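Local coordinates for protein endo-alpha-mannosidase (Bacteroides thetaiotaomicron, PDB 4ACZ) that hydrolyses alpha-mannosidic linkages as a family 99 glycoside hydrolase, probably cutting within mannose-containing glycans rather than at their ends, at residues 112-117 with 360-365. Numbering follows the deposited sequence.
Sequences HIKANV and YLIRTA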
ATOM      1  N   HIS B 112     -13.822   1.401   2.833  1.00 15.92           N
ATOM      2  CA  HIS B 112     -13.232   2.503   2.082  1.00 16.54           C
ATOM      3  C   HIS B 112     -14.202   3.663   1.911  1.00 17.88           C
ATOM      4  O   HIS B 112     -13.784   4.828   1.982  1.00 17.41           O
ATOM      5  CB  HIS B 112     -12.676   2.040   0.743  1.00 15.53           C
ATOM      6  CG  HIS B 112     -11.386   1.312   0.883  1.00 15.35           C
ATOM      7  ND1 HIS B 112     -10.160   1.907   0.638  1.00 15.67           N
ATOM      8  CD2 HIS B 112     -11.118   0.057   1.314  1.00 14.70           C
ATOM      9  CE1 HIS B 112      -9.195   1.039   0.893  1.00 14.71           C
ATOM     10  NE2 HIS B 112      -9.748  -0.088   1.305  1.00 15.37           N
ATOM     11  N   ILE B 113     -15.480   3.341   1.689  1.00 18.12           N
ATOM     12  CA  ILE B 113     -16.530   4.347   1.647  1.00 18.95           C
ATOM     13  C   ILE B 113     -16.587   5.125   2.968  1.00 19.25           C
ATOM     14  O   ILE B 113     -16.621   6.362   2.954  1.00 20.13           O
ATOM     15  CB  ILE B 113     -17.921   3.743   1.293  1.00 20.27           C
ATOM     16  CG1 ILE B 113     -17.940   3.238  -0.151  1.00 21.50           C
ATOM     17  CG2 ILE B 113     -19.043   4.785   1.452  1.00 21.27           C
ATOM     18  CD1 ILE B 113     -19.226   2.499  -0.491  1.00 23.27           C
ATOM     19  N   LYS B 114     -16.565   4.402   4.089  1.00 18.76           N
ATOM     20  CA  LYS B 114     -16.542   5.007   5.423  1.00 18.31           C
ATOM     21  C   LYS B 114     -15.340   5.922   5.610  1.00 17.74           C
ATOM     22  O   LYS B 114     -15.455   6.973   6.256  1.00 17.00           O
ATOM     23  CB  LYS B 114     -16.605   3.932   6.517  1.00 18.88           C
ATOM     24  CG  LYS B 114     -16.567   4.478   7.953  1.00 20.11           C
ATOM     25  CD  LYS B 114     -16.502   3.358   9.011  1.00 20.55           C
ATOM     26  CE  LYS B 114     -17.886   2.784   9.298  1.00 21.89           C
ATOM     27  NZ  LYS B 114     -17.854   1.718  10.353  1.00 21.83           N
ATOM     28  N   ALA B 115     -14.200   5.538   5.028  1.00 16.23           N
ATOM     29  CA  ALA B 115     -12.974   6.327   5.128  1.00 16.17           C
ATOM     30  C   ALA B 115     -12.851   7.469   4.122  1.00 16.38           C
ATOM     31  O   ALA B 115     -11.913   8.265   4.220  1.00 16.23           O
ATOM     32  CB  ALA B 115     -11.734   5.419   5.065  1.00 15.37           C
ATOM     33  N   ASN B 116     -13.788   7.556   3.175  1.00 17.47           N
ATOM     34  CA  ASN B 116     -13.750   8.536   2.078  1.00 19.18           C
ATOM     35  C   ASN B 116     -12.568   8.317   1.122  1.00 18.81           C
ATOM     36  O   ASN B 116     -12.115   9.261   0.461  1.00 18.37           O
ATOM     37  CB  ASN B 116     -13.706  10.000   2.601  1.00 21.09           C
ATOM     38  CG  ASN B 116     -15.051  10.499   3.131  1.00 23.98           C
ATOM     39  OD1 ASN B 116     -16.071   9.830   3.016  1.00 28.47           O
ATOM     40  ND2 ASN B 116     -15.049  11.700   3.710  1.00 25.24           N
ATOM     41  N   VAL B 117     -12.066   7.087   1.069  1.00 17.03           N
ATOM     42  CA  VAL B 117     -10.920   6.759   0.227  1.00 16.81           C
ATOM     43  C   VAL B 117     -11.435   6.131  -1.077  1.00 17.22           C
ATOM     44  O   VAL B 117     -12.071   5.069  -1.062  1.00 16.90           O
ATOM     45  CB  VAL B 117      -9.928   5.810   0.945  1.00 16.16           C
ATOM     46  CG1 VAL B 117      -8.736   5.448   0.034  1.00 16.47           C
ATOM     47  CG2 VAL B 117      -9.433   6.417   2.261  1.00 15.47           C
ATOM     48  N   TYR B 360     -10.082   4.158  12.999  1.00 16.08           N
ATOM     49  CA  TYR B 360      -9.128   4.602  11.986  1.00 16.52           C
ATOM     50  C   TYR B 360      -9.798   4.893  10.635  1.00 16.00           C
ATOM     51  O   TYR B 360      -9.340   5.745   9.885  1.00 16.57           O
ATOM     52  CB  TYR B 360      -7.889   3.681  11.946  1.00 16.40           C
ATOM     53  CG  TYR B 360      -7.074   3.858  13.224  1.00 16.32           C
ATOM     54  CD1 TYR B 360      -6.171   4.915  13.354  1.00 15.80           C
ATOM     55  CD2 TYR B 360      -7.255   3.007  14.329  1.00 16.38           C
ATOM     56  CE1 TYR B 360      -5.454   5.121  14.539  1.00 15.75           C
ATOM     57  CE2 TYR B 360      -6.525   3.196  15.521  1.00 16.23           C
ATOM     58  CZ  TYR B 360      -5.637   4.271  15.614  1.00 16.18           C
ATOM     59  OH  TYR B 360      -4.929   4.487  16.782  1.00 15.98           O
ATOM     60  N   LEU B 361     -10.926   4.246  10.358  1.00 15.21           N
ATOM     61  CA  LEU B 361     -11.661   4.518   9.127  1.00 15.31           C
ATOM     62  C   LEU B 361     -12.322   5.896   9.218  1.00 15.95           C
ATOM     63  O   LEU B 361     -12.259   6.691   8.272  1.00 15.43           O
ATOM     64  CB  LEU B 361     -12.711   3.424   8.847  1.00 15.01           C
ATOM     65  CG  LEU B 361     -12.188   1.988   8.635  1.00 13.90           C
ATOM     66  CD1 LEU B 361     -13.365   1.036   8.501  1.00 14.05           C
ATOM     67  CD2 LEU B 361     -11.246   1.866   7.423  1.00 13.72           C
ATOM     68  N   ILE B 362     -12.932   6.175  10.368  1.00 16.18           N
ATOM     69  CA  ILE B 362     -13.616   7.462  10.588  1.00 17.43           C
ATOM     70  C   ILE B 362     -12.594   8.597  10.638  1.00 17.36           C
ATOM     71  O   ILE B 362     -12.814   9.665  10.053  1.00 17.43           O
ATOM     72  CB  ILE B 362     -14.475   7.412  11.867  1.00 18.64           C
ATOM     73  CG1 ILE B 362     -15.593   6.408  11.663  1.00 19.06           C
ATOM     74  CG2 ILE B 362     -15.062   8.796  12.233  1.00 19.87           C
ATOM     75  CD1 ILE B 362     -16.252   6.016  12.918  1.00 22.57           C
ATOM     76  N   ARG B 363     -11.460   8.340  11.293  1.00 16.82           N
ATOM     77  CA  ARG B 363     -10.410   9.349  11.384  1.00 16.64           C
ATOM     78  C   ARG B 363      -9.838   9.670  10.006  1.00 16.28           C
ATOM     79  O   ARG B 363      -9.532  10.840   9.709  1.00 15.98           O
ATOM     80  CB  ARG B 363      -9.319   8.964  12.403  1.00 17.11           C
ATOM     81  CG  ARG B 363      -8.456  10.154  12.896  1.00 17.86           C
ATOM     82  CD  ARG B 363      -9.309  11.291  13.513  1.00 18.79           C
ATOM     83  NE  ARG B 363      -8.475  12.371  14.061  1.00 19.47           N
ATOM     84  CZ  ARG B 363      -8.945  13.535  14.522  1.00 21.36           C
ATOM     85  NH1 ARG B 363     -10.247  13.791  14.486  1.00 21.50           N
ATOM     86  NH2 ARG B 363      -8.111  14.456  15.006  1.00 21.01           N
ATOM     87  N   THR B 364      -9.745   8.641   9.153  1.00 15.62           N
ATOM     88  CA  THR B 364      -9.313   8.816   7.764  1.00 15.44           C
ATOM     89  C   THR B 364     -10.223   9.792   7.029  1.00 15.92           C
ATOM     90  O   THR B 364      -9.732  10.720   6.380  1.00 16.30           O
ATOM     91  CB  THR B 364      -9.237   7.461   6.979  1.00 14.68           C
ATOM     92  OG1 THR B 364      -8.329   6.582   7.642  1.00 14.06           O
ATOM     93  CG2 THR B 364      -8.745   7.683   5.573  1.00 14.41           C
ATOM     94  N   ALA B 365     -11.537   9.603   7.148  1.00 15.95           N
ATOM     95  CA  ALA B 365     -12.482  10.473   6.448  1.00 15.99           C
ATOM     96  C   ALA B 365     -12.331  11.942   6.907  1.00 16.38           C
ATOM     97  O   ALA B 365     -12.409  12.862   6.104  1.00 15.96           O
ATOM     98  CB  ALA B 365     -13.922   9.970   6.613  1.00 15.35           C
TER
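Thr364 OG1 is held by two partners, Tyr360 O one turn back in its own helix at 2.6 Å and the hydroxyl of Tyr307; Tyr360 O also accepts Thr364 N. The chi1 of -59° that directs OG1 back to this carbonyl leaves CG2 facing the other segment, where it meets Val117 CG2 at 3.6 Å. No conventional hydrogen bond joins 112-117 to 360-365; small side chains let the backbones approach until Ala115 CA and Ala365 CA are 4.4 Å apart. Two weak CA-H contacts form there. Ala115 CA lies 3.2 Å from Leu361 O, with an angle of 145° at the hydrogen, while the conventional bond to that oxygen comes from Ala365 N of its own helix. The second, more bent, runs the other way, from Ala365 CA to Ala115 O. At the outer edge Lys114 crosses Leu361 at about a right angle, its extended first two torsions carrying CD to 3.8 Å from Leu361 CB; its NZ forms a salt bridge with Asp358. Asn116 ND2 comes within 3.6 Å of Ala365 CB. Asn116 has positive phi and ends helix 102-115 in a Schellman motif, turning the chain into strand 117-124. Val117 and Thr364 both reach Ile324 of the last barrel strand. Helix 102-115 thus packs against the C-terminal helix 359-376 near the seam where strands 42-46 and 322-324 adjoin, closing the eight-stranded parallel barrel of the TIM-barrel fold.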